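Local coordinates for protein 5-formaminoimidazole-4-carboxamide-1-(beta)-D-ribofuranosyl 5'-monophosphate synthetase (Methanocaldococcus jannaschii, PDB 2R7L) that catalyses the ATP- and formate-dependent formylation of AICAR to FAICAR in purine biosynthesis, without using folates, at residues S29-K34 against A313-G318; K34-K37 against S42-C45; I88-G93 against R345-A350; S94-C99 against R117-E122; I209-S214 against D218-L223. One frame throughout, in Å; residues are numbered along the deposited sequence.

Contact 1 (S29-K34 against A313-G318). With AMZ (aminoimidazole 4-carboxamide ribonucleotide), chain F.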
# COMPACT_ATOMS: atom_id res chain seq x y z
N SER A 29 -18.44 15.98 6.36
CA SER A 29 -18.79 14.62 6.74
C SER A 29 -18.12 13.55 5.87
O SER A 29 -17.79 12.47 6.36
CB SER A 29 -20.30 14.43 6.74
OG SER A 29 -20.79 14.46 5.41
N LEU A 30 -17.90 13.85 4.60
CA LEU A 30 -17.33 12.86 3.68
C LEU A 30 -16.04 12.22 4.19
O LEU A 30 -15.89 11.01 4.12
CB LEU A 30 -17.12 13.43 2.28
CG LEU A 30 -18.40 13.54 1.45
CD1 LEU A 30 -18.12 14.19 0.11
CD2 LEU A 30 -19.02 12.18 1.26
N HIS A 31 -15.12 13.03 4.72
CA HIS A 31 -13.88 12.47 5.25
C HIS A 31 -13.98 12.13 6.73
O HIS A 31 -13.20 11.33 7.24
CB HIS A 31 -12.66 13.35 4.94
CG HIS A 31 -12.71 14.72 5.54
ND1 HIS A 31 -12.31 14.99 6.83
CD2 HIS A 31 -13.10 15.91 5.02
CE1 HIS A 31 -12.46 16.27 7.08
NE2 HIS A 31 -12.92 16.86 5.99
N ILE A 32 -14.95 12.72 7.42
CA ILE A 32 -15.26 12.30 8.77
C ILE A 32 -15.74 10.85 8.75
O ILE A 32 -15.34 10.04 9.59
CB ILE A 32 -16.35 13.17 9.43
CG1 ILE A 32 -15.77 14.52 9.86
CG2 ILE A 32 -16.96 12.46 10.63
CD1 ILE A 32 -16.83 15.56 10.26
N LEU A 33 -16.61 10.53 7.79
CA LEU A 33 -17.16 9.19 7.68
C LEU A 33 -16.13 8.24 7.04
O LEU A 33 -15.89 7.14 7.55
CB LEU A 33 -18.48 9.21 6.90
CG LEU A 33 -19.64 10.01 7.52
CD1 LEU A 33 -20.87 10.00 6.63
CD2 LEU A 33 -19.98 9.51 8.93
N LYS A 34 -15.51 8.67 5.94
CA LYS A 34 -14.44 7.88 5.32
C LYS A 34 -13.34 7.55 6.31
O LYS A 34 -12.92 6.40 6.43
CB LYS A 34 -13.84 8.60 4.10
CG LYS A 34 -12.84 7.75 3.31
CD LYS A 34 -13.48 6.49 2.77
CE LYS A 34 -12.46 5.57 2.10
NZ LYS A 34 -13.13 4.45 1.40
N ALA A 313 -13.21 26.07 16.57
CA ALA A 313 -12.86 25.27 17.73
C ALA A 313 -13.18 23.81 17.46
O ALA A 313 -12.97 22.93 18.30
CB ALA A 313 -13.59 25.77 18.96
N ARG A 314 -13.73 23.56 16.27
CA ARG A 314 -13.92 22.21 15.78
C ARG A 314 -13.40 22.13 14.34
O ARG A 314 -12.62 22.98 13.92
CB ARG A 314 -15.38 21.79 15.89
CG ARG A 314 -16.37 22.91 15.66
CD ARG A 314 -16.36 23.34 14.23
NE ARG A 314 -17.16 24.54 14.03
CZ ARG A 314 -17.40 25.08 12.85
NH1 ARG A 314 -18.14 26.19 12.77
NH2 ARG A 314 -16.92 24.51 11.75
N VAL A 315 -13.83 21.13 13.59
CA VAL A 315 -13.28 20.92 12.25
C VAL A 315 -13.75 22.01 11.29
O VAL A 315 -14.93 22.31 11.23
CB VAL A 315 -13.60 19.50 11.71
CG1 VAL A 315 -15.11 19.33 11.48
CG2 VAL A 315 -12.79 19.20 10.45
N ASP A 316 -12.79 22.61 10.57
CA ASP A 316 -13.08 23.63 9.56
C ASP A 316 -13.30 23.01 8.18
O ASP A 316 -12.67 22.00 7.82
CB ASP A 316 -11.94 24.65 9.51
CG ASP A 316 -12.14 25.70 8.42
OD1 ASP A 316 -12.64 26.80 8.74
OD2 ASP A 316 -11.80 25.43 7.24
N GLY A 317 -14.18 23.62 7.39
CA GLY A 317 -14.54 23.10 6.07
C GLY A 317 -13.38 22.89 5.11
O GLY A 317 -13.47 22.09 4.19
N GLY A 318 -12.29 23.63 5.32
CA GLY A 318 -11.15 23.56 4.43
C GLY A 318 -10.36 22.25 4.47
O GLY A 318 -9.50 22.02 3.61
O5 AMZ F . -15.25 24.77 2.43
C6 AMZ F . -15.24 25.55 3.38
N2 AMZ F . -14.18 26.27 3.74
C3A AMZ F . -16.48 25.76 4.23
C7A AMZ F . -16.65 26.69 5.24
N3 AMZ F . -15.75 27.57 5.69
N1 AMZ F . -17.61 25.09 4.09
C5 AMZ F . -18.47 25.57 5.00
N AMZ F . -17.88 26.55 5.70
C1 AMZ F . -18.49 27.32 6.81
C2 AMZ F . -19.24 28.56 6.32
C3 AMZ F . -20.69 28.13 6.36
O2 AMZ F . -21.51 29.23 6.74
O1 AMZ F . -19.02 29.61 7.28
O AMZ F . -19.45 26.43 7.38
C AMZ F . -20.71 27.10 7.49
C4 AMZ F . -21.80 26.03 7.28
O3 AMZ F . -21.62 25.39 6.02
P AMZ F . -22.88 25.09 5.11
OP1 AMZ F . -23.84 24.11 5.67
O4 AMZ F . -23.61 26.50 4.84
OP2 AMZ F . -22.32 24.60 3.67
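With CG1 anti to the carbonyl carbon (chi1 -76°) and the chain extended at chi2, Ile32 reaches outward from its helix, while Val315 turns CG1 into the position between its own backbone N and carbonyl carbon (chi1 66°) to meet it. The touch is a light apolar one, Ile32 CD1 lying 4.3 Å from Val315 CG1. The second branch of the valine, CG2, comes to the edge of the His31 imidazole, near its plane, at 4.5 Å from CE1. Around Val315 the loop is braced by its own side chains. Asp316 OD2 accepts from Gly318 N at 2.7 Å, an Asx turn in which the donor comes from the anti side, 33° out of the carboxylate plane, and Arg314 NH2 donates to Val315 O at 3.0 Å. The same turn lines the AICAR pocket: Gly318 N is 3.6 Å from N2 of the ligand AMZ. Asp316 OD1 is salt-bridged to Arg228 of the same pocket. Glu265 of the second subunit accepts from Leu30 N. Helix 29-38 faces the loop that follows strand 306-312, with Ile32 also resting on Thr23 of strand 20-24 and Val315 on Pro293 of strand 292-300.

Contact 2 (K34-K37 against S42-C45)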
# COMPACT_ATOMS: atom_id res chain seq x y z
N LYS A 34 -15.51 8.67 5.94
CA LYS A 34 -14.44 7.88 5.32
C LYS A 34 -13.34 7.55 6.31
O LYS A 34 -12.92 6.40 6.43
CB LYS A 34 -13.84 8.60 4.10
CG LYS A 34 -12.84 7.75 3.31
CD LYS A 34 -13.48 6.49 2.77
CE LYS A 34 -12.46 5.57 2.10
NZ LYS A 34 -13.13 4.45 1.40
N GLY A 35 -12.86 8.57 7.02
CA GLY A 35 -11.80 8.37 8.00
C GLY A 35 -12.18 7.35 9.06
O GLY A 35 -11.35 6.55 9.50
N ALA A 36 -13.44 7.39 9.48
CA ALA A 36 -13.97 6.45 10.45
C ALA A 36 -13.96 5.01 9.92
O ALA A 36 -13.50 4.10 10.60
CB ALA A 36 -15.38 6.84 10.84
N LYS A 37 -14.48 4.82 8.71
CA LYS A 37 -14.45 3.52 8.07
C LYS A 37 -13.02 2.99 7.99
O LYS A 37 -12.77 1.83 8.30
CB LYS A 37 -15.05 3.60 6.67
CG LYS A 37 -16.55 3.87 6.64
CD LYS A 37 -17.36 2.60 6.76
CE LYS A 37 -17.32 1.81 5.46
NZ LYS A 37 -18.22 0.63 5.51
N SER A 42 -17.95 1.40 12.16
CA SER A 42 -19.16 1.50 11.37
C SER A 42 -19.67 2.94 11.56
O SER A 42 -19.53 3.51 12.63
CB SER A 42 -20.20 0.48 11.82
OG SER A 42 -21.26 0.41 10.89
N THR A 43 -20.24 3.52 10.51
CA THR A 43 -20.57 4.95 10.52
C THR A 43 -22.05 5.23 10.34
O THR A 43 -22.74 4.54 9.58
CB THR A 43 -19.85 5.68 9.39
OG1 THR A 43 -20.16 5.04 8.14
CG2 THR A 43 -18.35 5.68 9.60
N VAL A 44 -22.53 6.28 11.01
CA VAL A 44 -23.91 6.73 10.88
C VAL A 44 -23.97 8.15 10.30
O VAL A 44 -23.29 9.06 10.78
CB VAL A 44 -24.63 6.72 12.25
CG1 VAL A 44 -26.08 7.15 12.10
CG2 VAL A 44 -24.53 5.34 12.89
N CYS A 45 -24.77 8.33 9.26
CA CYS A 45 -24.91 9.62 8.62
C CYS A 45 -26.35 10.13 8.68
O CYS A 45 -27.25 9.53 8.09
CB CYS A 45 -24.47 9.53 7.17
SG CYS A 45 -24.60 11.05 6.23
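Helix 29-38 is the crossover of a beta-alpha-beta unit whose strands are 20-24 and 43-47, and here its last turn packs on the second strand through Ala36, Lys37 and Thr43. The methyl group of the threonine does the touching. Thr43 CG2 lies anti to its carbonyl carbon, which leads it into the helix, where it presses on Ala36 CB at 3.4 Å, closer than carbons usually come, and on Lys37 CG at 3.9 Å. The lysine crosses the threonine at about a right angle. Its chain bends at chi2 (-86°) and again at chi3 (-74°), bringing CD within 4.0 Å of Thr43 OG1 and then carrying the ammonium group onward to a salt bridge with Asp62 and a hydrogen bond to Gly40 O of the third subunit. Thr43 OG1 has its polar needs met by Val60 O and Asp62 N, so toward the helix the residue offers chiefly its methyl. Close by, Ser42 OG is hydrogen-bonded to Ser42 OG of the third subunit. Ala36 and the Thr43 methyl thus form the helix-strand interface of a beta-alpha-beta crossover, the unit that builds the parallel, Rossmann-like sheet of this N-terminal part.

Contact 3 (I88-G93 against R345-A350)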
# COMPACT_ATOMS: atom_id res chain seq x y z
N ILE A 88 -20.76 8.01 18.84
CA ILE A 88 -20.10 9.24 19.26
C ILE A 88 -20.23 10.22 18.08
O ILE A 88 -19.76 9.93 16.98
CB ILE A 88 -18.62 9.03 19.56
CG1 ILE A 88 -18.44 8.04 20.71
CG2 ILE A 88 -17.92 10.37 19.86
CD1 ILE A 88 -16.98 7.74 21.03
N VAL A 89 -20.87 11.36 18.32
CA VAL A 89 -21.08 12.35 17.27
C VAL A 89 -19.86 13.24 17.08
O VAL A 89 -19.28 13.75 18.04
CB VAL A 89 -22.31 13.24 17.56
CG1 VAL A 89 -22.36 14.42 16.59
CG2 VAL A 89 -23.58 12.42 17.49
N VAL A 90 -19.45 13.41 15.82
CA VAL A 90 -18.39 14.36 15.49
C VAL A 90 -19.03 15.66 14.99
O VAL A 90 -19.71 15.68 13.96
CB VAL A 90 -17.40 13.79 14.44
CG1 VAL A 90 -16.38 14.84 14.01
CG2 VAL A 90 -16.69 12.56 15.01
N PRO A 91 -18.86 16.75 15.75
CA PRO A 91 -19.53 17.99 15.43
C PRO A 91 -18.83 18.77 14.33
O PRO A 91 -17.60 18.68 14.17
CB PRO A 91 -19.46 18.77 16.75
CG PRO A 91 -18.18 18.32 17.35
CD PRO A 91 -18.02 16.87 16.96
N HIS A 92 -19.61 19.52 13.56
CA HIS A 92 -19.06 20.42 12.55
C HIS A 92 -20.00 21.60 12.26
O HIS A 92 -21.13 21.65 12.76
CB HIS A 92 -18.74 19.65 11.27
CG HIS A 92 -19.91 18.96 10.66
ND1 HIS A 92 -21.07 19.62 10.32
CD2 HIS A 92 -20.09 17.67 10.28
CE1 HIS A 92 -21.92 18.77 9.77
NE2 HIS A 92 -21.35 17.58 9.74
N GLY A 93 -19.52 22.53 11.45
CA GLY A 93 -20.25 23.75 11.11
C GLY A 93 -21.74 23.61 10.86
O GLY A 93 -22.55 24.25 11.53
N ARG A 345 -9.09 8.08 14.65
CA ARG A 345 -7.99 7.41 15.30
C ARG A 345 -7.91 7.77 16.78
O ARG A 345 -7.68 6.90 17.62
CB ARG A 345 -6.68 7.77 14.59
CG ARG A 345 -5.45 7.33 15.34
CD ARG A 345 -4.27 7.34 14.40
NE ARG A 345 -4.62 6.66 13.16
CZ ARG A 345 -3.94 6.79 12.02
NH1 ARG A 345 -2.87 7.57 11.96
NH2 ARG A 345 -4.34 6.13 10.94
N GLU A 346 -8.09 9.05 17.09
CA GLU A 346 -8.07 9.49 18.48
C GLU A 346 -9.20 8.79 19.22
O GLU A 346 -9.03 8.37 20.36
CB GLU A 346 -8.20 11.02 18.59
CG GLU A 346 -7.68 11.62 19.92
CD GLU A 346 -6.16 11.69 19.99
OE1 GLU A 346 -5.49 11.16 19.07
OE2 GLU A 346 -5.63 12.27 20.97
N ILE A 347 -10.34 8.65 18.57
CA ILE A 347 -11.45 7.92 19.17
C ILE A 347 -11.06 6.45 19.39
O ILE A 347 -11.23 5.92 20.49
CB ILE A 347 -12.74 8.06 18.34
CG1 ILE A 347 -13.19 9.53 18.32
CG2 ILE A 347 -13.83 7.19 18.93
CD1 ILE A 347 -14.44 9.81 17.48
N LYS A 348 -10.50 5.82 18.35
CA LYS A 348 -10.02 4.44 18.43
C LYS A 348 -9.08 4.27 19.62
O LYS A 348 -9.35 3.49 20.53
CB LYS A 348 -9.31 4.05 17.13
CG LYS A 348 -9.09 2.56 16.94
CD LYS A 348 -8.23 2.31 15.71
CE LYS A 348 -8.43 0.92 15.17
NZ LYS A 348 -7.88 0.77 13.80
N MET A 349 -7.98 5.03 19.62
CA MET A 349 -7.00 4.98 20.69
C MET A 349 -7.56 5.25 22.08
O MET A 349 -7.10 4.66 23.07
CB MET A 349 -5.87 5.97 20.42
CG MET A 349 -4.74 5.40 19.60
SD MET A 349 -3.38 6.56 19.50
CE MET A 349 -2.94 6.77 21.23
N ALA A 350 -8.52 6.16 22.18
CA ALA A 350 -9.11 6.49 23.46
C ALA A 350 -9.89 5.29 24.00
O ALA A 350 -9.73 4.91 25.16
CB ALA A 350 -10.01 7.71 23.35
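Ile347 of helix 339-353 faces Ile88 of strand 87-89, with CA atoms 8.8 Å apart, too far for backbone contact, so side chains alone fill the interval. The strand is one of the two outermost in the parallel, Rossmann-like sheet of this chain, and the helix lies near the C-terminus, more than 250 residues further on. Ile88 and Ile347 share one conformation, CG1 anti to the carbonyl carbon and extended beyond it, and they slide past each other in opposite directions. The end of the Ile88 chain, CD1, thereby meets the branch methyl CG2 of Ile347 at 3.8 Å. Ile347 sends its own longer arm to Val90, two residues further along the chain from Ile88. Ile21 of the neighbouring strand 20-24 and Phe113 also touch Ile347, and Ile32 of helix 29-38 touches Val90, which makes this part of a buried apolar layer joining the C-terminal helix to the sheet. At its far end Ile347 CD1 comes to rest 4.3 Å from Val90 CG2.

Contact 4 (S94-C99 against R117-E122). With AMZ (aminoimidazole 4-carboxamide ribonucleotide), chain F.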
# COMPACT_ATOMS: atom_id res chain seq x y z
N SER A 94 -22.09 22.77 9.88
CA SER A 94 -23.49 22.58 9.50
C SER A 94 -24.30 21.95 10.61
O SER A 94 -25.50 22.19 10.72
CB SER A 94 -23.60 21.71 8.25
OG SER A 94 -23.04 22.34 7.13
N PHE A 95 -23.66 21.11 11.42
CA PHE A 95 -24.35 20.42 12.49
C PHE A 95 -24.74 21.38 13.60
O PHE A 95 -25.88 21.39 14.05
CB PHE A 95 -23.49 19.29 13.07
CG PHE A 95 -24.03 18.74 14.36
CD1 PHE A 95 -25.16 17.93 14.35
CD2 PHE A 95 -23.43 19.03 15.57
CE1 PHE A 95 -25.68 17.42 15.52
CE2 PHE A 95 -23.94 18.53 16.75
CZ PHE A 95 -25.06 17.72 16.73
N ILE A 96 -23.77 22.18 14.04
CA ILE A 96 -24.02 23.18 15.07
C ILE A 96 -25.10 24.16 14.62
O ILE A 96 -25.96 24.55 15.41
CB ILE A 96 -22.73 23.90 15.45
CG1 ILE A 96 -21.71 22.89 15.96
CG2 ILE A 96 -23.00 24.95 16.51
CD1 ILE A 96 -20.32 23.45 16.17
N ALA A 97 -25.08 24.53 13.34
CA ALA A 97 -26.06 25.45 12.78
C ALA A 97 -27.46 24.86 12.73
O ALA A 97 -28.41 25.47 13.22
CB ALA A 97 -25.63 25.92 11.40
N TYR A 98 -27.59 23.68 12.13
CA TYR A 98 -28.91 23.06 11.94
C TYR A 98 -29.52 22.58 13.26
O TYR A 98 -30.74 22.57 13.42
CB TYR A 98 -28.82 21.90 10.97
CG TYR A 98 -28.91 22.27 9.50
CD1 TYR A 98 -27.83 22.05 8.65
CD2 TYR A 98 -30.07 22.80 8.97
CE1 TYR A 98 -27.91 22.37 7.31
CE2 TYR A 98 -30.16 23.13 7.63
CZ TYR A 98 -29.07 22.91 6.80
OH TYR A 98 -29.15 23.22 5.47
N CYS A 99 -28.66 22.17 14.19
CA CYS A 99 -29.12 21.69 15.48
C CYS A 99 -29.47 22.87 16.38
O CYS A 99 -30.48 22.86 17.08
CB CYS A 99 -28.03 20.83 16.14
SG CYS A 99 -28.45 20.09 17.73
N ARG A 117 -18.15 22.95 25.57
CA ARG A 117 -18.27 24.31 26.09
C ARG A 117 -17.62 25.32 25.15
O ARG A 117 -18.10 26.45 25.01
CB ARG A 117 -17.62 24.41 27.48
CG ARG A 117 -18.23 23.51 28.56
CD ARG A 117 -19.57 24.03 29.08
NE ARG A 117 -20.70 23.36 28.43
CZ ARG A 117 -21.98 23.61 28.70
NH1 ARG A 117 -22.31 24.52 29.61
NH2 ARG A 117 -22.93 22.94 28.06
N ILE A 118 -16.53 24.92 24.50
CA ILE A 118 -15.72 25.84 23.72
C ILE A 118 -16.32 26.18 22.36
O ILE A 118 -15.84 27.08 21.67
CB ILE A 118 -14.27 25.33 23.58
CG1 ILE A 118 -13.31 26.51 23.43
CG2 ILE A 118 -14.14 24.34 22.42
CD1 ILE A 118 -11.87 26.11 23.27
N LEU A 119 -17.39 25.50 21.99
CA LEU A 119 -18.06 25.79 20.73
C LEU A 119 -18.69 27.18 20.78
O LEU A 119 -18.99 27.77 19.74
CB LEU A 119 -19.11 24.72 20.42
CG LEU A 119 -18.61 23.28 20.20
CD1 LEU A 119 -19.77 22.37 19.82
CD2 LEU A 119 -17.52 23.22 19.14
N ARG A 120 -18.90 27.68 21.99
CA ARG A 120 -19.52 28.98 22.18
C ARG A 120 -18.49 30.08 21.99
O ARG A 120 -18.81 31.18 21.55
CB ARG A 120 -20.14 29.06 23.58
CG ARG A 120 -21.35 29.97 23.62
CD ARG A 120 -21.99 29.98 24.99
NE ARG A 120 -23.18 29.14 25.09
CZ ARG A 120 -24.23 29.20 24.28
NH1 ARG A 120 -25.27 28.41 24.48
NH2 ARG A 120 -24.24 30.04 23.25
N TRP A 121 -17.24 29.77 22.30
CA TRP A 121 -16.15 30.72 22.10
C TRP A 121 -15.78 30.91 20.63
O TRP A 121 -14.97 31.79 20.30
CB TRP A 121 -14.94 30.29 22.91
CG TRP A 121 -15.10 30.55 24.38
CD1 TRP A 121 -16.06 30.04 25.21
CD2 TRP A 121 -14.28 31.40 25.19
NE1 TRP A 121 -15.88 30.51 26.49
CE2 TRP A 121 -14.80 31.35 26.50
CE3 TRP A 121 -13.16 32.20 24.93
CZ2 TRP A 121 -14.23 32.07 27.55
CZ3 TRP A 121 -12.59 32.91 25.98
CH2 TRP A 121 -13.13 32.84 27.27
N GLU A 122 -16.36 30.10 19.75
CA GLU A 122 -16.11 30.24 18.31
C GLU A 122 -17.26 30.97 17.65
O GLU A 122 -17.16 31.43 16.52
CB GLU A 122 -15.90 28.87 17.65
CG GLU A 122 -17.19 28.06 17.47
CD GLU A 122 -17.04 26.88 16.52
OE1 GLU A 122 -18.05 26.18 16.29
OE2 GLU A 122 -15.92 26.64 16.01
O5 AMZ F . -15.25 24.77 2.43
C6 AMZ F . -15.24 25.55 3.38
N2 AMZ F . -14.18 26.27 3.74
C3A AMZ F . -16.48 25.76 4.23
C7A AMZ F . -16.65 26.69 5.24
N3 AMZ F . -15.75 27.57 5.69
N1 AMZ F . -17.61 25.09 4.09
C5 AMZ F . -18.47 25.57 5.00
N AMZ F . -17.88 26.55 5.70
C1 AMZ F . -18.49 27.32 6.81
C2 AMZ F . -19.24 28.56 6.32
C3 AMZ F . -20.69 28.13 6.36
O2 AMZ F . -21.51 29.23 6.74
O1 AMZ F . -19.02 29.61 7.28
O AMZ F . -19.45 26.43 7.38
C AMZ F . -20.71 27.10 7.49
C4 AMZ F . -21.80 26.03 7.28
O3 AMZ F . -21.62 25.39 6.02
P AMZ F . -22.88 25.09 5.11
OP1 AMZ F . -23.84 24.11 5.67
O4 AMZ F . -23.61 26.50 4.84
OP2 AMZ F . -22.32 24.60 3.67
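Ile96 meets segment 117-122 chiefly through its terminal methyl, CD1. This atom lies 3.8 Å from Leu119 CD1 and 4.1 Å from Leu119 CD2, set against the forked end of the leucine, and it also meets Glu122 OE1 at 3.6 Å, Ile96 and Glu122 approaching from opposite directions. Ile96 is extended, with CG1 anti to the carbonyl carbon (chi1 -59°), which pushes the methyl straight out from the helix. Glu122 starts from the less usual rotamer, CG between backbone N and carbonyl carbon (chi1 74°), and stretches out beyond it. What fixes its carboxylate lies in the next shell: Ala313 N donates to OE2, and Arg314 forms a salt bridge through NE with OE1. On its other flank the helix serves the substrate. Ser94, which binds AICAR, directs OG at the phosphate oxygen OP1 of AMZ, though the modelled separation of 2.4 Å is very short and the exact length is doubtful; Ser94 OG also has Ser26 OG as a partner. The phosphate lies near the amino end of helix 93-99, whose dipole would probably favour the negative charge. Across the contact itself the chemistry is purely van der Waals: the carboxylate is engaged by Ala313 N and the Arg314 guanidinium, and Ile96 brings hydrocarbon against Leu119 and beside this ion pair.

Contact 5 (I209-S214 against D218-L223)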
# COMPACT_ATOMS: atom_id res chain seq x y z
N ILE A 209 -5.03 27.23 8.51
CA ILE A 209 -4.16 26.20 9.07
C ILE A 209 -4.95 25.25 9.96
O ILE A 209 -5.58 25.65 10.94
CB ILE A 209 -3.01 26.84 9.85
CG1 ILE A 209 -2.27 27.84 8.95
CG2 ILE A 209 -2.06 25.77 10.37
CD1 ILE A 209 -1.48 28.91 9.70
N HIS A 210 -4.93 23.97 9.59
CA HIS A 210 -5.72 22.98 10.32
C HIS A 210 -4.84 22.20 11.30
O HIS A 210 -3.93 21.46 10.91
CB HIS A 210 -6.46 22.06 9.35
CG HIS A 210 -7.20 22.81 8.28
ND1 HIS A 210 -8.50 23.25 8.43
CD2 HIS A 210 -6.81 23.21 7.04
CE1 HIS A 210 -8.88 23.89 7.34
NE2 HIS A 210 -7.88 23.87 6.48
N TYR A 211 -5.11 22.39 12.59
CA TYR A 211 -4.34 21.73 13.64
C TYR A 211 -5.17 20.60 14.26
O TYR A 211 -6.38 20.53 14.08
CB TYR A 211 -3.97 22.70 14.77
CG TYR A 211 -3.20 23.95 14.39
CD1 TYR A 211 -1.84 24.04 14.64
CD2 TYR A 211 -3.85 25.06 13.84
CE1 TYR A 211 -1.13 25.19 14.33
CE2 TYR A 211 -3.14 26.21 13.52
CZ TYR A 211 -1.79 26.27 13.77
OH TYR A 211 -1.08 27.39 13.46
N PHE A 212 -4.49 19.74 15.01
CA PHE A 212 -5.17 18.74 15.83
C PHE A 212 -4.47 18.70 17.18
O PHE A 212 -3.26 18.46 17.25
CB PHE A 212 -5.11 17.35 15.18
CG PHE A 212 -5.96 16.31 15.89
CD1 PHE A 212 -7.27 16.11 15.52
CD2 PHE A 212 -5.44 15.56 16.93
CE1 PHE A 212 -8.05 15.16 16.17
CE2 PHE A 212 -6.22 14.61 17.58
CZ PHE A 212 -7.53 14.42 17.20
N TYR A 213 -5.21 18.98 18.25
CA TYR A 213 -4.68 18.78 19.60
C TYR A 213 -5.09 17.40 20.10
O TYR A 213 -6.27 17.09 20.22
CB TYR A 213 -5.15 19.84 20.61
CG TYR A 213 -4.64 19.53 22.01
CD1 TYR A 213 -3.30 19.70 22.33
CD2 TYR A 213 -5.48 19.01 22.99
CE1 TYR A 213 -2.82 19.39 23.61
CE2 TYR A 213 -5.01 18.70 24.25
CZ TYR A 213 -3.69 18.89 24.56
OH TYR A 213 -3.23 18.58 25.82
N SER A 214 -4.09 16.58 20.39
CA SER A 214 -4.33 15.26 20.93
C SER A 214 -4.21 15.32 22.45
O SER A 214 -3.11 15.50 22.96
CB SER A 214 -3.31 14.28 20.38
OG SER A 214 -3.38 13.06 21.11
N ASP A 218 -1.03 14.93 24.50
CA ASP A 218 -0.76 16.32 24.87
C ASP A 218 0.12 17.00 23.83
O ASP A 218 1.23 17.44 24.13
CB ASP A 218 -0.12 16.43 26.25
CG ASP A 218 -0.05 17.86 26.75
OD1 ASP A 218 -1.00 18.63 26.45
OD2 ASP A 218 0.94 18.21 27.44
N GLU A 219 -0.38 17.07 22.60
CA GLU A 219 0.43 17.57 21.49
C GLU A 219 -0.45 18.25 20.46
O GLU A 219 -1.56 17.80 20.17
CB GLU A 219 1.19 16.41 20.84
CG GLU A 219 2.30 16.83 19.89
CD GLU A 219 2.60 15.76 18.85
OE1 GLU A 219 3.60 15.89 18.11
OE2 GLU A 219 1.83 14.78 18.76
N VAL A 220 0.05 19.37 19.93
CA VAL A 220 -0.61 20.07 18.82
C VAL A 220 0.05 19.61 17.53
O VAL A 220 1.26 19.72 17.36
CB VAL A 220 -0.47 21.61 18.95
CG1 VAL A 220 -0.91 22.30 17.66
CG2 VAL A 220 -1.28 22.12 20.14
N GLU A 221 -0.75 19.08 16.61
CA GLU A 221 -0.21 18.58 15.35
C GLU A 221 -0.68 19.45 14.20
O GLU A 221 -1.80 19.96 14.24
CB GLU A 221 -0.66 17.13 15.10
CG GLU A 221 -0.40 16.19 16.26
CD GLU A 221 -1.18 14.90 16.16
OE1 GLU A 221 -1.86 14.65 15.14
OE2 GLU A 221 -1.11 14.11 17.13
N LEU A 222 0.16 19.61 13.19
CA LEU A 222 -0.24 20.26 11.95
C LEU A 222 -0.68 19.24 10.90
O LEU A 222 0.11 18.38 10.47
CB LEU A 222 0.88 21.14 11.41
CG LEU A 222 0.68 21.71 10.00
CD1 LEU A 222 -0.44 22.73 9.97
CD2 LEU A 222 1.99 22.31 9.51
N LEU A 223 -1.93 19.37 10.46
CA LEU A 223 -2.54 18.40 9.55
C LEU A 223 -2.58 18.87 8.10
O LEU A 223 -2.47 18.06 7.18
CB LEU A 223 -3.95 18.02 10.03
CG LEU A 223 -4.07 16.75 10.89
CD1 LEU A 223 -3.70 15.53 10.08
CD2 LEU A 223 -3.22 16.82 12.16
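The Tyr213 ring is approached at its edge: Asp218 OD1 lies in its plane beside the hydroxyl, the carboxylate being turned 84° from the ring, and Val220 CG2 sits near that plane 3.8 Å from CD1. Tyr213 OH donates to Asp218 OD1, but the modelled 2.3 Å is too short to be taken literally; Lys283 forms a salt bridge with the same oxygen. Tyr211 CD1 meets the other valine branch, Val220 CG1, at 3.6 Å, and its ring lies almost parallel to that of Phe294, about 5° off. On the sheet face opposite the two tyrosines, Phe212 and Glu221 run side by side with ring and carboxylate planes 35° apart, and Glu221 OE1 continues to a salt bridge with Arg342. Ile209 CG2 presses tightly on Leu222 CD1 at 3.5 Å. The backbones are paired in antiparallel fashion: Phe212 N donates to Glu221 O at 2.8 Å, Glu221 N returns to Phe212 O at 2.7 Å, and Leu223 N reaches His210 O at 2.9 Å. Val220 and Leu222 pack on helix 268-285, Phe212 and Ser214 on helix 339-353, one helix against each face. At the turn Asp218, with its positive phi, and Glu219 both oppose Ser214, a G1 beta bulge closing the 205-214/219-230 hairpin within the antiparallel sheet of the ATP-grasp fold.

Overall arrangement
All five contacts are largely buried, yet they differ in kind. Contact 5 is by far the largest and the one held by backbone hydrogen bonds, whereas contacts 1 to 4 rest on a few side-chain touches. The centre of contact 2 lies about 20 Å from the chain centre, the most peripheral of the five, against about 8 and 9 Å for contacts 1 and 4. Contacts 1 and 2 share helix 29-38, and contacts 2 and 3 reach the same parallel sheet. Contacts 1 and 3 adjoin through apolar side chains; contacts 1 and 4 both border AMZ and are linked by an ion pair. His210 of contact 5 touches the 316-318 turn, while Glu346 and Ser214 connect contacts 3 and 5.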